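Uronate isomerase (Caulobacter crescentus, PDB 2Q01) catalyses the interconversion of D-glucuronate and D-fructuronate, and of D-galacturonate and D-tagaturonate, in the bacterial breakdown of hexuronic acids. Local coordinates at residues R22-G27 with R442-H447; W48-A53 with L178-A183; H121-V126 with D139-R144; T259-D264 with L346-N351. All coordinates share one frame; numbering follows the deposited sequence. Where two conformers were deposited one is given.

Contact 1: R22-G27 with R442-H447; sequences RSYARG and RMVAEH
Y24 and V444 bring two helices together, their CA atoms 7.6 Å apart: 22-27 belongs to helix 19-30, near the start of the chain, and 442-447 ends helix 425-445. This is a helix-helix contact beside the C-terminus of helix 425-445, which ends in a Schellman motif (R448 N to M443 O, H447 N to V444 O) with H447, of positive phi, as C-prime residue. The side chains meet as a CH-pi contact. V444 has CG1 anti to its backbone N (chi1 177°), a torsion that sends this methyl over the middle of the Y24 ring, 3.6 Å from the centroid and 10° off the normal. A beta-branched valine suits a site needing one methyl against a ring while the other turns elsewhere; A445, with only a methyl, lets Y24 CE1 come near A445 CA. Replacing Y24 by an alanine would probably leave V444 CG1 without its aromatic partner and open a gap between the helices. L451 of helix 451-469 also touches both Y24 and V444. Beside this packing lies a subunit interface, where H447 NE2 is hydrogen-bonded to R22 of the second subunit. On the A445 side, Y24 CD1 lies 4.2 Å from A445 CB.

Contact 2: W48-A53 with L178-A183; sequences WFATNA and LQHHAA
A50 and H180 meet near the start of the H180 side chain, whose chi1 of -56° sets CG anti to the carbonyl carbon and beside the backbone N. With that torsion the imidazole presents its edge to A50, and the methyl lies near the ring plane, with A50 CB 4.1 Å from H180 ND1. A50 needs no torsion of its own: its CB points toward the other helix. The same methyl, A50 CB, sits 3.5 Å from H180 O and 4.0 Å from H180 CB, touching backbone and side chain of one residue together. One turn further on, A183 adds its own methyl, with A50 CB 3.9 Å from A183 CB. A50 thus rests against positions i and i+3 of the second helix. Alanine suits all this because the backbones come very close, the CA atoms of A50 and H180 being 5.5 Å apart, a spacing that probably leaves little room for a longer side chain. Elsewhere on the segments, the rings of F49 and F422 meet edge-to-face, and H181 NE2 is hydrogen-bonded to T170 OG1, so each segment is also tied to other parts of the chain. Lying toward the protein surface, the contact is a close helix-helix packing through small residues, joining the end of helix 47-51 to the first turns of helix 179-186, which leads into strand 192-194, in an enzyme of the TIM-barrel clan.

Contact 3: H121-V126 with D139-R144; sequences HVFSQV and DDYFDR
F123 and Y141 form a T-shaped (edge-to-face) aromatic pair between helix 114-126 and helix 138-149, two neighbouring helices of the chain joined by a short connection. The edge of Y141 is directed at the face of F123, with centroids 4.8 Å apart and planes at 72°. One carbon leads: Y141 CE2 stands over the centre of the phenylalanine ring and comes within 3.5 Å of F123 CG. The geometry brings the slightly positive ring hydrogens of the tyrosine against the pi cloud of its partner, and a phenylalanine suits the receiving place because its electron-rich face can receive a C-H edge and it carries no polar group to bury. F123 CB points toward the second helix, and chi1 -67° sets CG anti to the carbonyl carbon, turning the ring face to Y141.

The polar interaction is made by the hydroxyl of the same tyrosine. Y141 OH is hydrogen-bonded to E131 O, in the connection between the helices, so a tyrosine can both insert its edge and tie its far end to the intervening chain. That bond is likely to restrict the swing of the ring.

Other residues pack on Y141 too: F129 stacks on it and W100 of helix 96-105 touches it. Both contacting residues are buried, as befits large aromatic groups. Beyond the leading carbon, the phenol oxygen passes alongside the phenylalanine, with Y141 OH 3.9 Å from F123 CD1.

Contact 4: T259-D264 with L346-N351; sequences TADLSD and LTRLGN
D261 and R348 cross at about a right angle, forming a surface salt bridge between the loop that follows strand 249-252 and helix 343-349. The planes of carboxylate and guanidinium stand 89° apart, so the ions meet crosswise through one oxygen and one nitrogen instead of as a two-pronged pair. R348 NH1 is 3.0 Å from D261 OD1, but the hydrogen bond is weak, its N-H...O angle only 129°. Arginine suits this place through its reach: extended from CG to NE, with CG anti to the backbone N (chi1 -172°), it runs its aliphatic part past the carboxylate before the charge arrives. Short, anionic aspartate fits the loop side because its CB already points toward the helix. A leucine replacing D261 would probably leave the R348 guanidinium without this opposite charge and freer to turn. K297 of helix 281-302 also touches R348. A water weakly links L262 O to R348 NH1, while the second carboxylate oxygen rests on the arginine stem, D261 OD2 lying 3.6 Å from R348 CB.

All four contacts lie within the glucuronate isomerase fold, of the TIM-barrel clan. Contact 1 closes the longest loop, joining the chain's beginning to a late helix, and the other three are nested inside it; contact 3 lies within the loop of contact 2, while contact 4 follows both. None touches another: contacts 2 and 3 come nearest, about 13 Å between nearest atoms, and contacts 3 and 4, on opposite sides of the chain's centre, have centres 52 Å apart. Contacts 1 and 4 both reach the second subunit. Near contact 4, L346 packs on Y378, one of the residues of a potassium site with A375, L381 and N411.

Contact 1: R22-G27 with R442-H447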
loop_
_atom_site.group_PDB
_atom_site.type_symbol
_atom_site.label_atom_id
_atom_site.label_comp_id
_atom_site.label_asym_id
_atom_site.label_seq_id
_atom_site.Cartn_x
_atom_site.Cartn_y
_atom_site.Cartn_z
ATOM N N ARG B 22 -20.033 -8.203 15.158
ATOM C CA ARG B 22 -19.685 -9.541 15.634
ATOM C C ARG B 22 -20.832 -10.535 15.531
ATOM O O ARG B 22 -20.623 -11.694 15.160
ATOM C CB ARG B 22 -19.176 -9.457 17.081
ATOM C CG ARG B 22 -18.938 -10.788 17.785
ATOM C CD ARG B 22 -18.103 -10.598 19.041
ATOM N NE ARG B 22 -16.697 -10.393 18.710
ATOM C CZ ARG B 22 -15.675 -10.681 19.511
ATOM N NH1 ARG B 22 -15.887 -11.195 20.717
ATOM N NH2 ARG B 22 -14.433 -10.457 19.101
ATOM N N SER B 23 -22.045 -10.074 15.834
ATOM C CA SER B 23 -23.208 -10.948 15.822
ATOM C C SER B 23 -23.703 -11.264 14.418
ATOM O O SER B 23 -24.252 -12.341 14.187
ATOM C CB SER B 23 -24.337 -10.379 16.669
ATOM O OG SER B 23 -25.255 -11.410 16.975
ATOM N N TYR B 24 -23.512 -10.328 13.484
ATOM C CA TYR B 24 -23.763 -10.608 12.062
ATOM C C TYR B 24 -22.731 -11.634 11.572
ATOM O O TYR B 24 -23.078 -12.601 10.887
ATOM C CB TYR B 24 -23.659 -9.350 11.196
ATOM C CG TYR B 24 -24.857 -8.416 11.189
ATOM C CD1 TYR B 24 -24.689 -7.054 11.439
ATOM C CD2 TYR B 24 -26.145 -8.877 10.899
ATOM C CE1 TYR B 24 -25.766 -6.175 11.422
ATOM C CE2 TYR B 24 -27.235 -8.001 10.882
ATOM C CZ TYR B 24 -27.033 -6.649 11.145
ATOM O OH TYR B 24 -28.083 -5.759 11.134
ATOM N N ALA B 25 -21.471 -11.413 11.952
ATOM C CA ALA B 25 -20.344 -12.285 11.613
ATOM C C ALA B 25 -20.566 -13.712 12.082
ATOM O O ALA B 25 -20.453 -14.650 11.292
ATOM C CB ALA B 25 -19.046 -11.724 12.197
ATOM N N ARG B 26 -20.918 -13.850 13.358
ATOM C CA ARG B 26 -21.245 -15.133 13.986
ATOM C C ARG B 26 -22.344 -15.883 13.234
ATOM O O ARG B 26 -22.256 -17.100 13.039
ATOM C CB ARG B 26 -21.663 -14.889 15.440
ATOM C CG ARG B 26 -21.882 -16.134 16.264
ATOM C CD ARG B 26 -22.521 -15.817 17.602
ATOM N NE ARG B 26 -21.615 -15.112 18.509
ATOM C CZ ARG B 26 -21.808 -13.878 18.968
ATOM N NH1 ARG B 26 -20.924 -13.338 19.799
ATOM N NH2 ARG B 26 -22.882 -13.182 18.611
ATOM N N GLY B 27 -23.364 -15.146 12.805
ATOM C CA GLY B 27 -24.487 -15.709 12.063
ATOM C C GLY B 27 -24.136 -16.183 10.667
ATOM O O GLY B 27 -24.642 -17.212 10.211
ATOM N N ARG B 442 -19.300 -6.370 8.357
ATOM C CA ARG B 442 -19.046 -4.931 8.368
ATOM C C ARG B 442 -19.793 -4.234 7.236
ATOM O O ARG B 442 -20.185 -3.076 7.375
ATOM C CB ARG B 442 -17.556 -4.634 8.267
ATOM C CG ARG B 442 -17.119 -3.463 9.135
ATOM C CD ARG B 442 -16.371 -2.405 8.344
ATOM N NE ARG B 442 -15.167 -2.918 7.695
ATOM C CZ ARG B 442 -14.538 -2.302 6.698
ATOM N NH1 ARG B 442 -14.998 -1.145 6.228
ATOM N NH2 ARG B 442 -13.450 -2.843 6.168
ATOM N N MET B 443 -19.986 -4.938 6.120
ATOM C CA MET B 443 -20.783 -4.415 5.011
ATOM C C MET B 443 -22.242 -4.306 5.421
ATOM O O MET B 443 -22.908 -3.338 5.064
ATOM C CB MET B 443 -20.660 -5.277 3.740
ATOM C CG MET B 443 -19.244 -5.456 3.190
ATOM S SD MET B 443 -18.361 -3.913 2.910
ATOM C CE MET B 443 -18.946 -3.501 1.272
ATOM N N VAL B 444 -22.730 -5.298 6.168
ATOM C CA VAL B 444 -24.111 -5.303 6.652
ATOM C C VAL B 444 -24.336 -4.264 7.758
ATOM O O VAL B 444 -25.328 -3.533 7.723
ATOM C CB VAL B 444 -24.555 -6.706 7.105
ATOM C CG1 VAL B 444 -25.969 -6.676 7.681
ATOM C CG2 VAL B 444 -24.507 -7.665 5.941
ATOM N N ALA B 445 -23.402 -4.184 8.709
ATOM C CA ALA B 445 -23.483 -3.237 9.833
ATOM C C ALA B 445 -23.418 -1.778 9.399
ATOM O O ALA B 445 -24.032 -0.918 10.022
ATOM C CB ALA B 445 -22.392 -3.528 10.848
ATOM N N GLU B 446 -22.671 -1.504 8.330
ATOM C CA GLU B 446 -22.585 -0.159 7.760
ATOM C C GLU B 446 -23.578 0.032 6.607
ATOM O O GLU B 446 -23.559 1.059 5.928
ATOM C CB GLU B 446 -21.160 0.143 7.290
ATOM C CG GLU B 446 -20.103 0.129 8.395
ATOM C CD GLU B 446 -18.746 0.646 7.932
ATOM O OE1 GLU B 446 -17.819 0.716 8.769
ATOM O OE2 GLU B 446 -18.600 0.990 6.739
ATOM N N HIS B 447 -24.442 -0.965 6.405
ATOM C CA HIS B 447 -25.561 -0.922 5.437
ATOM C C HIS B 447 -25.095 -0.733 3.989
ATOM O O HIS B 447 -25.759 -0.077 3.178
ATOM C CB HIS B 447 -26.619 0.126 5.834
ATOM C CG HIS B 447 -26.846 0.228 7.311
ATOM N ND1 HIS B 447 -27.475 -0.758 8.040
ATOM C CD2 HIS B 447 -26.507 1.193 8.197
ATOM C CE1 HIS B 447 -27.524 -0.400 9.310
ATOM N NE2 HIS B 447 -26.944 0.780 9.431
#

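Contact 2: W48-A53 with L178-A183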
loop_
_atom_site.group_PDB
_atom_site.type_symbol
_atom_site.label_atom_id
_atom_site.label_comp_id
_atom_site.label_asym_id
_atom_site.label_seq_id
_atom_site.Cartn_x
_atom_site.Cartn_y
_atom_site.Cartn_z
ATOM N N TRP B 48 0.821 -40.174 0.792
ATOM C CA TRP B 48 0.226 -40.289 2.126
ATOM C C TRP B 48 -1.118 -41.009 2.095
ATOM O O TRP B 48 -1.433 -41.773 3.001
ATOM C CB TRP B 48 0.037 -38.912 2.771
ATOM C CG TRP B 48 1.308 -38.179 3.124
ATOM C CD1 TRP B 48 2.557 -38.714 3.293
ATOM C CD2 TRP B 48 1.435 -36.776 3.393
ATOM N NE1 TRP B 48 3.454 -37.728 3.634
ATOM C CE2 TRP B 48 2.792 -36.530 3.704
ATOM C CE3 TRP B 48 0.532 -35.699 3.394
ATOM C CZ2 TRP B 48 3.273 -35.248 4.005
ATOM C CZ3 TRP B 48 1.011 -34.423 3.696
ATOM C CH2 TRP B 48 2.369 -34.211 3.997
ATOM N N PHE B 49 -1.893 -40.774 1.042
ATOM C CA PHE B 49 -3.221 -41.366 0.910
ATOM C C PHE B 49 -3.221 -42.659 0.101
ATOM O O PHE B 49 -4.163 -43.446 0.193
ATOM C CB PHE B 49 -4.206 -40.348 0.321
ATOM C CG PHE B 49 -4.179 -39.022 1.019
ATOM C CD1 PHE B 49 -3.506 -37.941 0.459
ATOM C CD2 PHE B 49 -4.792 -38.863 2.258
ATOM C CE1 PHE B 49 -3.462 -36.718 1.115
ATOM C CE2 PHE B 49 -4.751 -37.644 2.920
ATOM C CZ PHE B 49 -4.085 -36.570 2.348
ATOM N N ALA B 50 -2.169 -42.880 -0.683
ATOM C CA ALA B 50 -2.064 -44.097 -1.479
ATOM C C ALA B 50 -1.572 -45.259 -0.624
ATOM O O ALA B 50 -2.062 -46.384 -0.755
ATOM C CB ALA B 50 -1.160 -43.886 -2.688
ATOM N N THR B 51 -0.607 -44.981 0.252
ATOM C CA THR B 51 -0.070 -46.003 1.148
ATOM C C THR B 51 -0.864 -46.087 2.450
ATOM O O THR B 51 -0.994 -47.167 3.025
ATOM C CB THR B 51 1.433 -45.784 1.471
ATOM O OG1 THR B 51 1.599 -44.604 2.271
ATOM C CG2 THR B 51 2.258 -45.661 0.192
ATOM N N ASN B 52 -1.392 -44.941 2.884
ATOM C CA ASN B 52 -2.060 -44.760 4.185
ATOM C C ASN B 52 -1.208 -45.154 5.397
ATOM O O ASN B 52 -1.706 -45.698 6.382
ATOM C CB ASN B 52 -3.450 -45.412 4.216
ATOM C CG ASN B 52 -4.386 -44.744 5.211
ATOM O OD1 ASN B 52 -4.313 -43.538 5.445
ATOM N ND2 ASN B 52 -5.276 -45.529 5.796
ATOM N N ALA B 53 0.086 -44.863 5.305
ATOM C CA ALA B 53 1.023 -45.105 6.389
ATOM C C ALA B 53 0.877 -44.002 7.432
ATOM O O ALA B 53 0.634 -42.852 7.070
ATOM C CB ALA B 53 2.443 -45.145 5.845
ATOM N N LEU B 178 2.394 -39.954 -11.922
ATOM C CA LEU B 178 1.112 -39.825 -11.236
ATOM C C LEU B 178 0.715 -41.174 -10.619
ATOM O O LEU B 178 -0.463 -41.553 -10.567
ATOM C CB LEU B 178 0.054 -39.288 -12.199
ATOM C CG LEU B 178 0.367 -37.905 -12.774
ATOM C CD1 LEU B 178 -0.645 -37.540 -13.832
ATOM C CD2 LEU B 178 0.406 -36.852 -11.672
ATOM N N GLN B 179 1.749 -41.871 -10.155
ATOM C CA GLN B 179 1.703 -43.177 -9.513
ATOM C C GLN B 179 0.713 -43.232 -8.345
ATOM O O GLN B 179 -0.155 -44.103 -8.291
ATOM C CB GLN B 179 3.115 -43.466 -8.998
ATOM C CG GLN B 179 3.435 -44.898 -8.640
ATOM C CD GLN B 179 4.826 -45.042 -8.042
ATOM O OE1 GLN B 179 5.122 -46.032 -7.370
ATOM N NE2 GLN B 179 5.685 -44.053 -8.277
ATOM N N HIS B 180 0.856 -42.291 -7.419
ATOM C CA HIS B 180 0.112 -42.315 -6.167
ATOM C C HIS B 180 -1.332 -41.875 -6.335
ATOM O O HIS B 180 -2.191 -42.266 -5.556
ATOM C CB HIS B 180 0.827 -41.472 -5.115
ATOM C CG HIS B 180 2.243 -41.892 -4.887
ATOM N ND1 HIS B 180 2.575 -43.090 -4.293
ATOM C CD2 HIS B 180 3.414 -41.287 -5.198
ATOM C CE1 HIS B 180 3.891 -43.201 -4.238
ATOM N NE2 HIS B 180 4.423 -42.121 -4.781
ATOM N N HIS B 181 -1.591 -41.076 -7.364
ATOM C CA HIS B 181 -2.949 -40.675 -7.702
ATOM C C HIS B 181 -3.740 -41.817 -8.313
ATOM O O HIS B 181 -4.930 -41.952 -8.044
ATOM C CB HIS B 181 -2.927 -39.493 -8.662
ATOM C CG HIS B 181 -2.432 -38.232 -8.038
ATOM N ND1 HIS B 181 -1.095 -37.911 -7.978
ATOM C CD2 HIS B 181 -3.093 -37.220 -7.430
ATOM C CE1 HIS B 181 -0.954 -36.745 -7.376
ATOM N NE2 HIS B 181 -2.151 -36.309 -7.025
ATOM N N ALA B 182 -3.080 -42.624 -9.146
ATOM C CA ALA B 182 -3.694 -43.822 -9.727
ATOM C C ALA B 182 -4.059 -44.840 -8.651
ATOM O O ALA B 182 -5.091 -45.500 -8.745
ATOM C CB ALA B 182 -2.776 -44.448 -10.768
ATOM N N ALA B 183 -3.218 -44.941 -7.624
ATOM C CA ALA B 183 -3.436 -45.870 -6.519
ATOM C C ALA B 183 -4.578 -45.425 -5.612
ATOM O O ALA B 183 -5.258 -46.262 -5.018
ATOM C CB ALA B 183 -2.162 -46.045 -5.718
#

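Contact 3: H121-V126 with D139-R144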
loop_
_atom_site.group_PDB
_atom_site.type_symbol
_atom_site.label_atom_id
_atom_site.label_comp_id
_atom_site.label_asym_id
_atom_site.label_seq_id
_atom_site.Cartn_x
_atom_site.Cartn_y
_atom_site.Cartn_z
ATOM N N HIS B 121 -5.439 -24.087 16.863
ATOM C CA HIS B 121 -6.581 -24.808 16.304
ATOM C C HIS B 121 -6.259 -26.300 16.253
ATOM O O HIS B 121 -7.072 -27.119 16.667
ATOM C CB HIS B 121 -6.929 -24.262 14.913
ATOM C CG HIS B 121 -8.155 -24.868 14.290
ATOM N ND1 HIS B 121 -9.263 -24.119 13.957
ATOM C CD2 HIS B 121 -8.430 -26.136 13.898
ATOM C CE1 HIS B 121 -10.178 -24.903 13.413
ATOM N NE2 HIS B 121 -9.700 -26.133 13.369
ATOM N N VAL B 122 -5.070 -26.646 15.766
ATOM C CA VAL B 122 -4.637 -28.047 15.681
ATOM C C VAL B 122 -4.533 -28.681 17.075
ATOM O O VAL B 122 -5.004 -29.797 17.293
ATOM C CB VAL B 122 -3.292 -28.188 14.909
ATOM C CG1 VAL B 122 -2.809 -29.630 14.896
ATOM C CG2 VAL B 122 -3.449 -27.699 13.483
ATOM N N PHE B 123 -3.946 -27.946 18.018
ATOM C CA PHE B 123 -3.751 -28.437 19.379
ATOM C C PHE B 123 -5.066 -28.666 20.109
ATOM O O PHE B 123 -5.234 -29.690 20.760
ATOM C CB PHE B 123 -2.878 -27.479 20.197
ATOM C CG PHE B 123 -1.448 -27.396 19.736
ATOM C CD1 PHE B 123 -0.705 -26.245 19.974
ATOM C CD2 PHE B 123 -0.840 -28.457 19.075
ATOM C CE1 PHE B 123 0.623 -26.152 19.561
ATOM C CE2 PHE B 123 0.483 -28.371 18.655
ATOM C CZ PHE B 123 1.215 -27.217 18.901
ATOM N N SER B 124 -5.996 -27.720 19.981
ATOM C CA SER B 124 -7.256 -27.766 20.723
ATOM C C SER B 124 -8.375 -28.545 20.036
ATOM O O SER B 124 -9.162 -29.207 20.714
ATOM C CB SER B 124 -7.741 -26.357 21.062
ATOM O OG SER B 124 -8.124 -25.661 19.893
ATOM N N GLN B 125 -8.454 -28.464 18.708
ATOM C CA GLN B 125 -9.538 -29.123 17.968
ATOM C C GLN B 125 -9.173 -30.510 17.437
ATOM O O GLN B 125 -10.016 -31.403 17.421
ATOM C CB GLN B 125 -10.047 -28.251 16.809
ATOM C CG GLN B 125 -10.406 -26.815 17.178
ATOM C CD GLN B 125 -11.612 -26.725 18.082
ATOM O OE1 GLN B 125 -11.561 -26.093 19.135
ATOM N NE2 GLN B 125 -12.706 -27.365 17.680
ATOM N N VAL B 126 -7.934 -30.689 16.986
ATOM C CA VAL B 126 -7.525 -31.968 16.398
ATOM C C VAL B 126 -7.033 -32.932 17.484
ATOM O O VAL B 126 -7.380 -34.112 17.469
ATOM C CB VAL B 126 -6.478 -31.793 15.243
ATOM C CG1 VAL B 126 -6.176 -33.115 14.553
ATOM C CG2 VAL B 126 -6.969 -30.788 14.218
ATOM N N ASP B 139 7.343 -31.890 26.708
ATOM C CA ASP B 139 7.426 -33.348 26.647
ATOM C C ASP B 139 6.054 -34.011 26.663
ATOM O O ASP B 139 5.853 -35.042 26.022
ATOM C CB ASP B 139 8.302 -33.882 27.787
ATOM C CG ASP B 139 9.780 -33.591 27.572
ATOM O OD1 ASP B 139 10.380 -32.882 28.411
ATOM O OD2 ASP B 139 10.342 -34.066 26.560
ATOM N N ASP B 140 5.118 -33.404 27.389
ATOM C CA ASP B 140 3.749 -33.893 27.450
ATOM C C ASP B 140 3.076 -33.775 26.086
ATOM O O ASP B 140 2.400 -34.704 25.653
ATOM C CB ASP B 140 2.951 -33.147 28.526
ATOM C CG ASP B 140 1.525 -33.662 28.663
ATOM O OD1 ASP B 140 1.339 -34.882 28.861
ATOM O OD2 ASP B 140 0.590 -32.838 28.576
ATOM N N TYR B 141 3.283 -32.639 25.415
ATOM C CA TYR B 141 2.797 -32.419 24.047
ATOM C C TYR B 141 3.365 -33.429 23.055
ATOM O O TYR B 141 2.622 -33.983 22.247
ATOM C CB TYR B 141 3.151 -31.014 23.563
ATOM C CG TYR B 141 2.028 -30.007 23.605
ATOM C CD1 TYR B 141 1.735 -29.302 24.772
ATOM C CD2 TYR B 141 1.277 -29.729 22.463
ATOM C CE1 TYR B 141 0.710 -28.360 24.808
ATOM C CE2 TYR B 141 0.252 -28.788 22.490
ATOM C CZ TYR B 141 -0.027 -28.108 23.666
ATOM O OH TYR B 141 -1.038 -27.175 23.698
ATOM N N PHE B 142 4.677 -33.666 23.131
ATOM C CA PHE B 142 5.372 -34.523 22.169
ATOM C C PHE B 142 4.806 -35.933 22.128
ATOM O O PHE B 142 4.296 -36.361 21.092
ATOM C CB PHE B 142 6.886 -34.569 22.433
ATOM C CG PHE B 142 7.655 -35.333 21.386
ATOM C CD1 PHE B 142 8.046 -36.651 21.607
ATOM C CD2 PHE B 142 7.972 -34.741 20.167
ATOM C CE1 PHE B 142 8.745 -37.364 20.630
ATOM C CE2 PHE B 142 8.675 -35.441 19.191
ATOM C CZ PHE B 142 9.058 -36.756 19.422
ATOM N N ASP B 143 4.880 -36.636 23.255
ATOM C CA ASP B 143 4.487 -38.045 23.290
ATOM C C ASP B 143 2.977 -38.290 23.245
ATOM O O ASP B 143 2.552 -39.384 22.882
ATOM C CB ASP B 143 5.169 -38.810 24.438
ATOM C CG ASP B 143 5.148 -38.055 25.754
ATOM O OD1 ASP B 143 6.195 -38.030 26.433
ATOM O OD2 ASP B 143 4.095 -37.486 26.115
ATOM N N ARG B 144 2.174 -37.280 23.586
ATOM C CA ARG B 144 0.721 -37.388 23.415
ATOM C C ARG B 144 0.282 -37.240 21.957
ATOM O O ARG B 144 -0.699 -37.858 21.544
ATOM C CB ARG B 144 -0.044 -36.412 24.311
ATOM C CG ARG B 144 -0.209 -36.900 25.741
ATOM C CD ARG B 144 -1.615 -36.634 26.253
ATOM N NE ARG B 144 -1.822 -35.245 26.658
ATOM C CZ ARG B 144 -2.994 -34.614 26.616
ATOM N NH1 ARG B 144 -3.082 -33.350 27.012
ATOM N NH2 ARG B 144 -4.079 -35.236 26.168
#

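Contact 4: T259-D264 with L346-N351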
loop_
_atom_site.group_PDB
_atom_site.type_symbol
_atom_site.label_atom_id
_atom_site.label_comp_id
_atom_site.label_asym_id
_atom_site.label_seq_id
_atom_site.Cartn_x
_atom_site.Cartn_y
_atom_site.Cartn_z
ATOM N N THR B 259 4.184 -12.087 -20.155
ATOM C CA THR B 259 3.707 -12.958 -21.235
ATOM C C THR B 259 4.243 -12.436 -22.572
ATOM O O THR B 259 4.653 -11.279 -22.668
ATOM C CB THR B 259 2.162 -13.036 -21.293
ATOM O OG1 THR B 259 1.618 -11.752 -21.617
ATOM C CG2 THR B 259 1.574 -13.504 -19.966
ATOM N N ALA B 260 4.244 -13.282 -23.597
ATOM C CA ALA B 260 4.692 -12.871 -24.936
ATOM C C ALA B 260 3.825 -13.490 -26.030
ATOM O O ALA B 260 3.133 -14.470 -25.792
ATOM C CB ALA B 260 6.152 -13.237 -25.146
ATOM N N ASP B 261 3.864 -12.919 -27.226
ATOM C CA ASP B 261 3.115 -13.471 -28.347
ATOM C C ASP B 261 4.018 -13.543 -29.573
ATOM O O ASP B 261 3.868 -12.775 -30.526
ATOM C CB ASP B 261 1.852 -12.640 -28.617
ATOM C CG ASP B 261 0.827 -13.372 -29.483
ATOM O OD1 ASP B 261 0.928 -14.609 -29.661
ATOM O OD2 ASP B 261 -0.098 -12.699 -29.983
ATOM N N LEU B 262 4.976 -14.464 -29.523
ATOM C CA LEU B 262 5.885 -14.701 -30.637
ATOM C C LEU B 262 5.213 -15.575 -31.690
ATOM O O LEU B 262 4.251 -16.294 -31.398
ATOM C CB LEU B 262 7.178 -15.376 -30.158
ATOM C CG LEU B 262 8.033 -14.750 -29.050
ATOM C CD1 LEU B 262 9.121 -15.723 -28.593
ATOM C CD2 LEU B 262 8.642 -13.423 -29.475
ATOM N N SER B 263 5.727 -15.508 -32.915
ATOM C CA SER B 263 5.333 -16.429 -33.974
ATOM C C SER B 263 5.946 -17.797 -33.697
ATOM O O SER B 263 6.795 -17.938 -32.808
ATOM C CB SER B 263 5.769 -15.901 -35.343
ATOM O OG SER B 263 7.173 -15.963 -35.501
ATOM N N ASP B 264 5.514 -18.804 -34.448
ATOM C CA ASP B 264 6.021 -20.166 -34.275
ATOM C C ASP B 264 7.532 -20.258 -34.504
ATOM O O ASP B 264 8.232 -20.929 -33.746
ATOM C CB ASP B 264 5.275 -21.142 -35.192
ATOM C CG ASP B 264 3.766 -21.111 -34.981
ATOM O OD1 ASP B 264 3.032 -20.854 -35.961
ATOM O OD2 ASP B 264 3.309 -21.338 -33.838
ATOM N N LEU B 346 -3.241 -11.080 -23.388
ATOM C CA LEU B 346 -4.604 -10.557 -23.337
ATOM C C LEU B 346 -5.058 -9.955 -24.665
ATOM O O LEU B 346 -6.252 -9.911 -24.958
ATOM C CB LEU B 346 -4.748 -9.542 -22.196
ATOM C CG LEU B 346 -4.754 -10.124 -20.777
ATOM C CD1 LEU B 346 -4.529 -9.036 -19.750
ATOM C CD2 LEU B 346 -6.036 -10.872 -20.480
ATOM N N THR B 347 -4.098 -9.486 -25.459
ATOM C CA THR B 347 -4.373 -8.995 -26.803
ATOM C C THR B 347 -4.756 -10.170 -27.697
ATOM O O THR B 347 -5.659 -10.061 -28.531
ATOM C CB THR B 347 -3.162 -8.231 -27.377
ATOM O OG1 THR B 347 -2.818 -7.167 -26.483
ATOM C CG2 THR B 347 -3.464 -7.641 -28.755
ATOM N N ARG B 348 -4.088 -11.301 -27.494
ATOM C CA ARG B 348 -4.370 -12.497 -28.273
ATOM C C ARG B 348 -5.648 -13.183 -27.803
ATOM O O ARG B 348 -6.534 -13.469 -28.606
ATOM C CB ARG B 348 -3.187 -13.464 -28.216
ATOM C CG ARG B 348 -3.323 -14.646 -29.161
ATOM C CD ARG B 348 -2.352 -15.772 -28.816
ATOM N NE ARG B 348 -2.495 -16.899 -29.740
ATOM C CZ ARG B 348 -1.895 -16.992 -30.927
ATOM N NH1 ARG B 348 -1.091 -16.029 -31.364
ATOM N NH2 ARG B 348 -2.097 -18.061 -31.682
ATOM N N LEU B 349 -5.744 -13.419 -26.493
ATOM C CA LEU B 349 -6.751 -14.321 -25.934
ATOM C C LEU B 349 -7.624 -13.768 -24.802
ATOM O O LEU B 349 -8.330 -14.532 -24.150
ATOM C CB LEU B 349 -6.069 -15.601 -25.448
ATOM C CG LEU B 349 -5.340 -16.475 -26.471
ATOM C CD1 LEU B 349 -4.546 -17.559 -25.781
ATOM C CD2 LEU B 349 -6.310 -17.070 -27.483
ATOM N N GLY B 350 -7.601 -12.458 -24.582
ATOM C CA GLY B 350 -8.291 -11.866 -23.433
ATOM C C GLY B 350 -9.807 -11.898 -23.468
ATOM O O GLY B 350 -10.446 -11.851 -22.424
ATOM N N ASN B 351 -10.374 -11.979 -24.669
ATOM C CA ASN B 351 -11.823 -11.978 -24.854
ATOM C C ASN B 351 -12.367 -13.347 -25.265
ATOM O O ASN B 351 -13.504 -13.456 -25.723
ATOM C CB ASN B 351 -12.227 -10.912 -25.881
ATOM C CG ASN B 351 -11.582 -9.554 -25.612
ATOM O OD1 ASN B 351 -10.919 -8.983 -26.480
ATOM N ND2 ASN B 351 -11.778 -9.035 -24.407
HETATM O O HOH W 1 1.652 -15.780 -33.461
#